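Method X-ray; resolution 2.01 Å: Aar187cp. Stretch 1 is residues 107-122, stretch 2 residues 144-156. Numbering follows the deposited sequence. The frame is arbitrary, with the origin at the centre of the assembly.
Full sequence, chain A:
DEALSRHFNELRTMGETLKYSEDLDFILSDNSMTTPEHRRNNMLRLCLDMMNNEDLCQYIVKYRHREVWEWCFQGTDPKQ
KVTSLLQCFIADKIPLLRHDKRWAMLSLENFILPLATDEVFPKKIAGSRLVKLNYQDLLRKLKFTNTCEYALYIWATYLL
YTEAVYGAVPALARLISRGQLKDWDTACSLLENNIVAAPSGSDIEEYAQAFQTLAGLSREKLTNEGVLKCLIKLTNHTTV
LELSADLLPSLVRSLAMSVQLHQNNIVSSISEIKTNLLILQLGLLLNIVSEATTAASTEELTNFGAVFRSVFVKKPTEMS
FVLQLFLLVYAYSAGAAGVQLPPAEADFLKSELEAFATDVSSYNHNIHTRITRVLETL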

ATOM      1  N   SER A 107       6.026  -6.208  18.690  1.00 21.51           N
ATOM      2  CA  SER A 107       6.499  -7.093  17.610  1.00 21.46           C
ATOM      3  C   SER A 107       5.671  -6.867  16.357  1.00 18.61           C
ATOM      4  O   SER A 107       4.457  -6.944  16.420  1.00 22.70           O
ATOM      5  N   LEU A 108       6.317  -6.562  15.246  1.00 19.09           N
ATOM      6  CA  LEU A 108       5.619  -6.364  13.982  1.00 20.25           C
ATOM      7  C   LEU A 108       4.893  -7.639  13.598  1.00 20.30           C
ATOM      8  O   LEU A 108       3.689  -7.679  13.401  1.00 19.17           O
ATOM      9  N   GLU A 109       5.641  -8.715  13.513  1.00 19.55           N
ATOM     10  CA  GLU A 109       5.052  -9.958  13.116  1.00 21.92           C
ATOM     11  C   GLU A 109       4.020 -10.540  14.117  1.00 22.36           C
ATOM     12  O   GLU A 109       2.963 -11.091  13.723  1.00 21.41           O
ATOM     13  N   ASN A 110       4.278 -10.436  15.418  1.00 24.55           N
ATOM     14  CA  ASN A 110       3.301 -11.104  16.374  1.00 21.79           C
ATOM     15  C   ASN A 110       2.281 -10.178  17.096  1.00 22.15           C
ATOM     16  O   ASN A 110       1.472 -10.663  17.893  1.00 21.44           O
ATOM     17  N   PHE A 111       2.345  -8.850  16.907  1.00 19.03           N
ATOM     18  CA  PHE A 111       1.420  -7.968  17.677  1.00 17.70           C
ATOM     19  C   PHE A 111       0.798  -6.997  16.676  1.00 18.69           C
ATOM     20  O   PHE A 111      -0.386  -6.987  16.470  1.00 18.92           O
ATOM     21  N   ILE A 112       1.645  -6.186  16.064  1.00 20.22           N
ATOM     22  CA  ILE A 112       1.169  -5.111  15.208  1.00 19.78           C
ATOM     23  C   ILE A 112       0.432  -5.696  13.984  1.00 20.20           C
ATOM     24  O   ILE A 112      -0.662  -5.251  13.696  1.00 19.50           O
ATOM     25  N   LEU A 113       1.049  -6.631  13.247  1.00 20.48           N
ATOM     26  CA  LEU A 113       0.418  -7.184  12.010  1.00 21.98           C
ATOM     27  C   LEU A 113      -0.918  -7.843  12.339  1.00 21.55           C
ATOM     28  O   LEU A 113      -1.925  -7.530  11.723  1.00 20.04           O
ATOM     29  N   PRO A 114      -0.959  -8.688  13.394  1.00 21.03           N
ATOM     30  CA  PRO A 114      -2.278  -9.222  13.779  1.00 21.05           C
ATOM     31  C   PRO A 114      -3.297  -8.192  14.090  1.00 19.25           C
ATOM     32  O   PRO A 114      -4.474  -8.317  13.651  1.00 19.33           O
ATOM     33  N   LEU A 115      -2.947  -7.207  14.914  1.00 16.33           N
ATOM     34  CA  LEU A 115      -3.899  -6.169  15.180  1.00 15.67           C
ATOM     35  C   LEU A 115      -4.294  -5.441  13.882  1.00 15.78           C
ATOM     36  O   LEU A 115      -5.508  -5.144  13.646  1.00 20.19           O
ATOM     37  N   ALA A 116      -3.316  -5.116  13.056  1.00 14.91           N
ATOM     38  CA  ALA A 116      -3.631  -4.351  11.775  1.00 17.93           C
ATOM     39  C   ALA A 116      -4.672  -4.976  10.840  1.00 19.34           C
ATOM     40  O   ALA A 116      -5.312  -4.249  10.021  1.00 21.93           O
ATOM     41  N   THR A 117      -4.772  -6.310  10.906  1.00 19.76           N
ATOM     42  CA  THR A 117      -5.552  -7.149   9.989  1.00 21.44           C
ATOM     43  C   THR A 117      -6.766  -7.835  10.638  1.00 21.91           C
ATOM     44  O   THR A 117      -7.386  -8.687  10.034  1.00 23.50           O
ATOM     45  N   ASP A 118      -7.142  -7.417  11.854  1.00 22.01           N
ATOM     46  CA  ASP A 118      -8.320  -7.948  12.482  1.00 22.93           C
ATOM     47  C   ASP A 118      -9.336  -6.807  12.773  1.00 23.81           C
ATOM     48  O   ASP A 118      -9.182  -6.067  13.764  1.00 23.74           O
ATOM     49  N   GLU A 119     -10.403  -6.744  11.978  1.00 25.34           N
ATOM     50  CA  GLU A 119     -11.419  -5.685  12.079  1.00 25.50           C
ATOM     51  C   GLU A 119     -12.384  -5.830  13.280  1.00 28.35           C
ATOM     52  O   GLU A 119     -13.179  -4.949  13.554  1.00 30.25           O
ATOM     53  N   VAL A 120     -12.320  -6.913  14.003  1.00 30.37           N
ATOM     54  CA  VAL A 120     -13.325  -7.096  15.049  1.00 33.08           C
ATOM     55  C   VAL A 120     -12.838  -6.407  16.274  1.00 28.35           C
ATOM     56  O   VAL A 120     -11.695  -6.631  16.701  1.00 33.75           O
ATOM     57  N   PHE A 121     -13.636  -5.486  16.773  1.00 25.69           N
ATOM     58  CA  PHE A 121     -13.254  -4.749  17.964  1.00 27.72           C
ATOM     59  C   PHE A 121     -14.435  -4.764  18.941  1.00 24.94           C
ATOM     60  O   PHE A 121     -15.544  -4.482  18.517  1.00 25.34           O
ATOM     61  N   PRO A 122     -14.212  -5.093  20.239  1.00 25.16           N
ATOM     62  CA  PRO A 122     -15.398  -5.100  21.133  1.00 25.71           C
ATOM     63  C   PRO A 122     -16.060  -3.726  21.295  1.00 28.80           C
ATOM     64  O   PRO A 122     -15.374  -2.689  21.353  1.00 28.52           O
ATOM     65  N   PHE A 144      -8.318   7.121  16.700  1.00 20.81           N
ATOM     66  CA  PHE A 144      -8.984   5.926  16.068  1.00 18.46           C
ATOM     67  C   PHE A 144      -9.571   5.089  17.186  1.00 21.05           C
ATOM     68  O   PHE A 144      -8.945   4.957  18.239  1.00 19.45           O
ATOM     69  N   THR A 145     -10.729   4.459  16.946  1.00 21.28           N
ATOM     70  CA  THR A 145     -11.412   3.777  18.032  1.00 22.41           C
ATOM     71  C   THR A 145     -11.352   2.240  17.943  1.00 23.43           C
ATOM     72  O   THR A 145     -12.051   1.538  18.637  1.00 21.80           O
ATOM     73  N   ASN A 146     -10.428   1.737  17.137  1.00 19.79           N
ATOM     74  CA  ASN A 146     -10.248   0.343  17.067  1.00 20.70           C
ATOM     75  C   ASN A 146      -8.785   0.121  16.695  1.00 21.13           C
ATOM     76  O   ASN A 146      -8.094   1.052  16.179  1.00 20.36           O
ATOM     77  N   THR A 147      -8.321  -1.091  16.975  1.00 20.60           N
ATOM     78  CA  THR A 147      -6.944  -1.421  16.815  1.00 22.73           C
ATOM     79  C   THR A 147      -6.596  -1.732  15.355  1.00 21.48           C
ATOM     80  O   THR A 147      -5.457  -1.601  14.954  1.00 20.87           O
ATOM     81  N   CYS A 148      -7.546  -2.121  14.542  1.00 20.43           N
ATOM     82  CA  CYS A 148      -7.207  -2.356  13.115  1.00 18.39           C
ATOM     83  C   CYS A 148      -6.635  -1.071  12.546  1.00 17.57           C
ATOM     84  O   CYS A 148      -5.485  -1.001  12.087  1.00 18.30           O
ATOM     85  N   GLU A 149      -7.393   0.006  12.656  1.00 19.01           N
ATOM     86  CA  GLU A 149      -6.946   1.307  12.132  1.00 18.44           C
ATOM     87  C   GLU A 149      -5.797   1.907  12.948  1.00 18.03           C
ATOM     88  O   GLU A 149      -4.923   2.511  12.380  1.00 14.52           O
ATOM     89  N   TYR A 150      -5.831   1.833  14.304  1.00 17.17           N
ATOM     90  CA  TYR A 150      -4.731   2.405  15.038  1.00 16.96           C
ATOM     91  C   TYR A 150      -3.374   1.655  14.729  1.00 16.22           C
ATOM     92  O   TYR A 150      -2.350   2.256  14.684  1.00 19.05           O
ATOM     93  N   ALA A 151      -3.401   0.339  14.582  1.00 17.62           N
ATOM     94  CA  ALA A 151      -2.214  -0.457  14.414  1.00 17.28           C
ATOM     95  C   ALA A 151      -1.665  -0.231  13.028  1.00 18.99           C
ATOM     96  O   ALA A 151      -0.435  -0.019  12.885  1.00 19.57           O
ATOM     97  N   LEU A 152      -2.539  -0.162  12.008  1.00 15.13           N
ATOM     98  CA  LEU A 152      -2.070   0.299  10.627  1.00 16.18           C
ATOM     99  C   LEU A 152      -1.326   1.679  10.702  1.00 16.73           C
ATOM    100  O   LEU A 152      -0.233   1.868  10.147  1.00 17.20           O
ATOM    101  N   TYR A 153      -1.977   2.615  11.410  1.00 18.68           N
ATOM    102  CA  TYR A 153      -1.416   3.955  11.607  1.00 19.70           C
ATOM    103  C   TYR A 153      -0.056   3.939  12.321  1.00 19.57           C
ATOM    104  O   TYR A 153       0.858   4.551  11.873  1.00 18.30           O
ATOM    105  N   ILE A 154       0.053   3.229  13.455  1.00 16.44           N
ATOM    106  CA  ILE A 154       1.291   3.159  14.139  1.00 17.18           C
ATOM    107  C   ILE A 154       2.370   2.596  13.227  1.00 18.01           C
ATOM    108  O   ILE A 154       3.507   3.114  13.198  1.00 16.15           O
ATOM    109  N   TRP A 155       2.039   1.477  12.569  1.00 15.28           N
ATOM    110  CA  TRP A 155       2.962   0.736  11.747  1.00 16.81           C
ATOM    111  C   TRP A 155       3.480   1.593  10.626  1.00 18.83           C
ATOM    112  O   TRP A 155       4.690   1.630  10.384  1.00 22.88           O
ATOM    113  N   ALA A 156       2.603   2.351   9.964  1.00 17.04           N
ATOM    114  CA  ALA A 156       3.050   3.108   8.799  1.00 17.41           C
ATOM    115  C   ALA A 156       3.710   4.391   9.324  1.00 18.65           C
ATOM    116  O   ALA A 156       4.540   4.969   8.634  1.00 15.29           O
TER

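Helices 108-116 and 147-156 cross at -126°, their axes approaching to 7.9 Å, and the two stretches bury 758 Å². Leu108 (m, t) starts sideways, but its end comes nearer: CD2 lies 3.9 Å from the centroid of the Trp155 five-membered ring and 16° off its normal, a CH-pi contact over the face. Ile112 (m, m) points toward stretch 2 and sets CG2 3.7 Å from Trp155 CB. Leu113 (t, p) adds CD1 at 4.0 Å from Trp155 CZ3. Ala116 CB lies at the edge of the Trp155 ring, 4.0 Å from Trp155 CE3, and with Ala116 these residues form the hole that receives Trp155 (chi1 t).

Leu115 (m, t) points inward, its CB 3.6 Å from Ala151 CB. Small side chains suit the close backbones here: the CA atoms of Ala116 and Cys148 are 4.3 Å apart, and Cys148 CA makes a CA-H...O contact of 3.3 Å with Leu115 O.

No clear direct hydrogen bond crosses; two waters bridge the stretches. Water 1 donates to Leu115 O (2.8 Å) and Asp118 O (2.9 Å) and accepts from Thr147 OG1 (2.7 Å); water 2 joins Asp118 O to Cys148 N, each at 3.1 Å.

Phe121 (chi1 t) points toward stretch 2, with Asn146 CA 3.9 Å from its ring centroid, over one face, and Thr147 OG1 at the edge, 3.3 Å from CD1.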

ATOM      1  CB  SER A 107       6.388  -8.578  17.985  1.00 23.88           C
ATOM      2  OG  SER A 107       6.526  -9.353  16.804  1.00 26.69           O
ATOM      3  CB  LEU A 108       6.603  -5.920  12.894  1.00 18.86           C
ATOM      4  CG  LEU A 108       6.921  -4.403  13.001  1.00 23.49           C
ATOM      5  CD1 LEU A 108       7.983  -3.938  12.027  1.00 22.74           C
ATOM      6  CD2 LEU A 108       5.673  -3.547  12.777  1.00 25.31           C
ATOM      7  CB  GLU A 109       6.190 -10.962  12.789  1.00 24.23           C
ATOM      8  CG  GLU A 109       5.636 -12.315  12.510  1.00 26.54           C
ATOM      9  CD  GLU A 109       6.691 -13.342  12.164  1.00 27.40           C
ATOM     10  OE1 GLU A 109       7.879 -12.993  11.958  1.00 25.67           O
ATOM     11  OE2 GLU A 109       6.288 -14.514  12.114  1.00 31.17           O
ATOM     12  CB  ASN A 110       4.107 -11.924  17.393  1.00 21.60           C
ATOM     13  CG  ASN A 110       5.113 -12.836  16.687  1.00 25.10           C
ATOM     14  OD1 ASN A 110       4.725 -13.661  15.921  1.00 26.78           O
ATOM     15  ND2 ASN A 110       6.382 -12.603  16.860  1.00 27.17           N
ATOM     16  CB  PHE A 111       2.230  -7.161  18.748  1.00 19.71           C
ATOM     17  CG  PHE A 111       1.424  -6.143  19.532  1.00 19.67           C
ATOM     18  CD1 PHE A 111       0.268  -6.519  20.221  1.00 21.15           C
ATOM     19  CD2 PHE A 111       1.886  -4.830  19.662  1.00 21.12           C
ATOM     20  CE1 PHE A 111      -0.459  -5.592  20.937  1.00 21.17           C
ATOM     21  CE2 PHE A 111       1.169  -3.871  20.381  1.00 21.58           C
ATOM     22  CZ  PHE A 111      -0.014  -4.268  21.037  1.00 21.49           C
ATOM     23  CB  ILE A 112       2.330  -4.207  14.760  1.00 19.36           C
ATOM     24  CG1 ILE A 112       2.835  -3.336  15.926  1.00 20.04           C
ATOM     25  CG2 ILE A 112       1.968  -3.328  13.562  1.00 18.15           C
ATOM     26  CD1 ILE A 112       1.874  -2.243  16.450  1.00 24.67           C
ATOM     27  CB  LEU A 113       1.376  -8.149  11.227  1.00 23.77           C
ATOM     28  CG  LEU A 113       0.792  -9.113  10.159  1.00 23.64           C
ATOM     29  CD1 LEU A 113       0.002  -8.356   9.079  1.00 24.82           C
ATOM     30  CD2 LEU A 113       1.850 -10.021   9.509  1.00 21.92           C
ATOM     31  CB  PRO A 114      -1.967 -10.030  15.069  1.00 22.57           C
ATOM     32  CG  PRO A 114      -0.640 -10.578  14.787  1.00 24.49           C
ATOM     33  CD  PRO A 114       0.111  -9.397  14.123  1.00 23.61           C
ATOM     34  CB  LEU A 115      -3.310  -5.141  16.112  1.00 16.88           C
ATOM     35  CG  LEU A 115      -3.112  -5.449  17.601  1.00 16.93           C
ATOM     36  CD1 LEU A 115      -2.453  -4.196  18.217  1.00 15.56           C
ATOM     37  CD2 LEU A 115      -4.482  -5.803  18.097  1.00 14.24           C
ATOM     38  CB  ALA A 116      -2.373  -4.083  10.985  1.00 15.23           C
ATOM     39  CB  THR A 117      -4.643  -8.186   9.279  1.00 23.65           C
ATOM     40  OG1 THR A 117      -3.897  -8.910  10.233  1.00 25.43           O
ATOM     41  CG2 THR A 117      -3.642  -7.483   8.347  1.00 21.86           C
ATOM     42  CB  ASP A 118      -7.891  -8.656  13.764  1.00 22.80           C
ATOM     43  CG  ASP A 118      -9.058  -9.268  14.505  1.00 25.14           C
ATOM     44  OD1 ASP A 118     -10.252  -9.265  14.029  1.00 29.83           O
ATOM     45  OD2 ASP A 118      -8.802  -9.647  15.621  1.00 24.54           O
ATOM     46  CB  GLU A 119     -12.257  -5.501  10.775  1.00 25.00           C
ATOM     47  CG  GLU A 119     -11.549  -5.475   9.396  1.00 25.09           C
ATOM     48  CD  GLU A 119     -11.252  -6.896   8.823  1.00 23.08           C
ATOM     49  OE1 GLU A 119     -10.696  -7.725   9.526  1.00 24.04           O
ATOM     50  OE2 GLU A 119     -11.476  -7.183   7.644  1.00 25.61           O
ATOM     51  CB  VAL A 120     -13.503  -8.558  15.439  1.00 35.24           C
ATOM     52  CG1 VAL A 120     -14.229  -9.308  14.330  1.00 41.74           C
ATOM     53  CG2 VAL A 120     -12.171  -9.182  15.934  1.00 35.71           C
ATOM     54  CB  PHE A 121     -12.803  -3.330  17.609  1.00 24.81           C
ATOM     55  CG  PHE A 121     -12.024  -2.702  18.712  1.00 24.50           C
ATOM     56  CD1 PHE A 121     -10.704  -3.052  18.917  1.00 20.25           C
ATOM     57  CD2 PHE A 121     -12.637  -1.818  19.614  1.00 23.11           C
ATOM     58  CE1 PHE A 121      -9.985  -2.486  19.982  1.00 19.52           C
ATOM     59  CE2 PHE A 121     -11.941  -1.315  20.692  1.00 20.27           C
ATOM     60  CZ  PHE A 121     -10.624  -1.657  20.889  1.00 21.02           C
ATOM     61  CB  PRO A 122     -14.804  -5.504  22.507  1.00 26.42           C
ATOM     62  CG  PRO A 122     -13.338  -5.101  22.411  1.00 28.28           C
ATOM     63  CD  PRO A 122     -12.969  -5.418  20.979  1.00 26.77           C
ATOM     64  CB  PHE A 144      -7.964   5.005  15.357  1.00 16.72           C
ATOM     65  CG  PHE A 144      -7.235   5.656  14.180  1.00 16.92           C
ATOM     66  CD1 PHE A 144      -7.890   5.926  12.956  1.00 18.10           C
ATOM     67  CD2 PHE A 144      -5.881   6.038  14.296  1.00 17.01           C
ATOM     68  CE1 PHE A 144      -7.175   6.500  11.835  1.00 17.30           C
ATOM     69  CE2 PHE A 144      -5.188   6.634  13.192  1.00 19.26           C
ATOM     70  CZ  PHE A 144      -5.812   6.865  11.985  1.00 18.75           C
ATOM     71  CB  THR A 145     -12.806   4.357  18.247  1.00 24.79           C
ATOM     72  OG1 THR A 145     -13.581   4.217  17.051  1.00 24.42           O
ATOM     73  CG2 THR A 145     -12.652   5.846  18.592  1.00 25.02           C
ATOM     74  CB  ASN A 146     -11.231  -0.255  16.010  1.00 18.84           C
ATOM     75  CG  ASN A 146     -10.945   0.288  14.596  1.00 19.40           C
ATOM     76  OD1 ASN A 146     -10.011  -0.111  13.957  1.00 20.62           O
ATOM     77  ND2 ASN A 146     -11.747   1.225  14.138  1.00 20.55           N
ATOM     78  CB  THR A 147      -6.611  -2.656  17.670  1.00 21.34           C
ATOM     79  OG1 THR A 147      -7.728  -3.540  17.619  1.00 16.22           O
ATOM     80  CG2 THR A 147      -6.396  -2.259  19.086  1.00 18.86           C
ATOM     81  CB  CYS A 148      -8.455  -2.836  12.312  1.00 17.10           C
ATOM     82  SG  CYS A 148      -8.177  -2.781  10.480  1.00 21.54           S
ATOM     83  CB  GLU A 149      -8.118   2.349  12.136  1.00 20.43           C
ATOM     84  CG  GLU A 149      -9.306   1.874  11.305  1.00 21.38           C
ATOM     85  CD  GLU A 149     -10.341   2.918  11.287  1.00 23.37           C
ATOM     86  OE1 GLU A 149     -10.182   3.887  10.580  1.00 26.43           O
ATOM     87  OE2 GLU A 149     -11.237   2.827  12.091  1.00 24.54           O
ATOM     88  CB  TYR A 150      -5.041   2.498  16.557  1.00 16.99           C
ATOM     89  CG  TYR A 150      -4.624   3.860  17.137  1.00 18.69           C
ATOM     90  CD1 TYR A 150      -3.480   4.523  16.651  1.00 17.28           C
ATOM     91  CD2 TYR A 150      -5.391   4.506  18.135  1.00 19.23           C
ATOM     92  CE1 TYR A 150      -3.096   5.778  17.127  1.00 17.86           C
ATOM     93  CE2 TYR A 150      -5.001   5.757  18.625  1.00 20.95           C
ATOM     94  CZ  TYR A 150      -3.857   6.391  18.107  1.00 20.23           C
ATOM     95  OH  TYR A 150      -3.464   7.609  18.549  1.00 20.62           O
ATOM     96  CB  ALA A 151      -2.561  -1.917  14.596  1.00 18.29           C
ATOM     97  CB  LEU A 152      -3.279   0.467   9.680  1.00 14.21           C
ATOM     98  CG  LEU A 152      -3.915  -0.869   9.188  1.00 14.13           C
ATOM     99  CD1 LEU A 152      -5.274  -0.569   8.575  1.00 12.05           C
ATOM    100  CD2 LEU A 152      -3.024  -1.616   8.131  1.00 13.46           C
ATOM    101  CB  TYR A 153      -2.387   4.848  12.391  1.00 21.75           C
ATOM    102  CG  TYR A 153      -1.889   6.261  12.532  1.00 22.50           C
ATOM    103  CD1 TYR A 153      -2.018   7.177  11.462  1.00 23.63           C
ATOM    104  CD2 TYR A 153      -1.261   6.674  13.702  1.00 23.20           C
ATOM    105  CE1 TYR A 153      -1.577   8.470  11.579  1.00 25.39           C
ATOM    106  CE2 TYR A 153      -0.787   7.950  13.810  1.00 24.83           C
ATOM    107  CZ  TYR A 153      -0.960   8.837  12.759  1.00 27.87           C
ATOM    108  OH  TYR A 153      -0.445  10.108  12.920  1.00 31.36           O
ATOM    109  CB  ILE A 154       1.205   2.269  15.415  1.00 17.27           C
ATOM    110  CG1 ILE A 154       0.195   2.848  16.384  1.00 16.99           C
ATOM    111  CG2 ILE A 154       2.625   2.071  15.977  1.00 17.67           C
ATOM    112  CD1 ILE A 154       0.670   4.258  16.854  1.00 19.27           C
ATOM    113  CB  TRP A 155       2.191  -0.466  11.156  1.00 17.86           C
ATOM    114  CG  TRP A 155       3.049  -1.438  10.361  1.00 19.22           C
ATOM    115  CD1 TRP A 155       4.417  -1.315   9.972  1.00 19.56           C
ATOM    116  CD2 TRP A 155       2.594  -2.699   9.772  1.00 18.94           C
ATOM    117  NE1 TRP A 155       4.812  -2.390   9.206  1.00 17.27           N
ATOM    118  CE2 TRP A 155       3.740  -3.240   9.006  1.00 18.76           C
ATOM    119  CE3 TRP A 155       1.361  -3.376   9.738  1.00 20.44           C
ATOM    120  CZ2 TRP A 155       3.662  -4.451   8.379  1.00 18.06           C
ATOM    121  CZ3 TRP A 155       1.280  -4.583   9.066  1.00 18.30           C
ATOM    122  CH2 TRP A 155       2.423  -5.121   8.414  1.00 20.10           C
ATOM    123  CB  ALA A 156       1.922   3.514   7.959  1.00 16.78           C
TER
HETATM  124  O   HOH W   1      -7.260  -5.541  15.839  1.00 21.28           O
HETATM  125  O   HOH W   2     -10.266  -3.490  15.071  1.00 20.36           O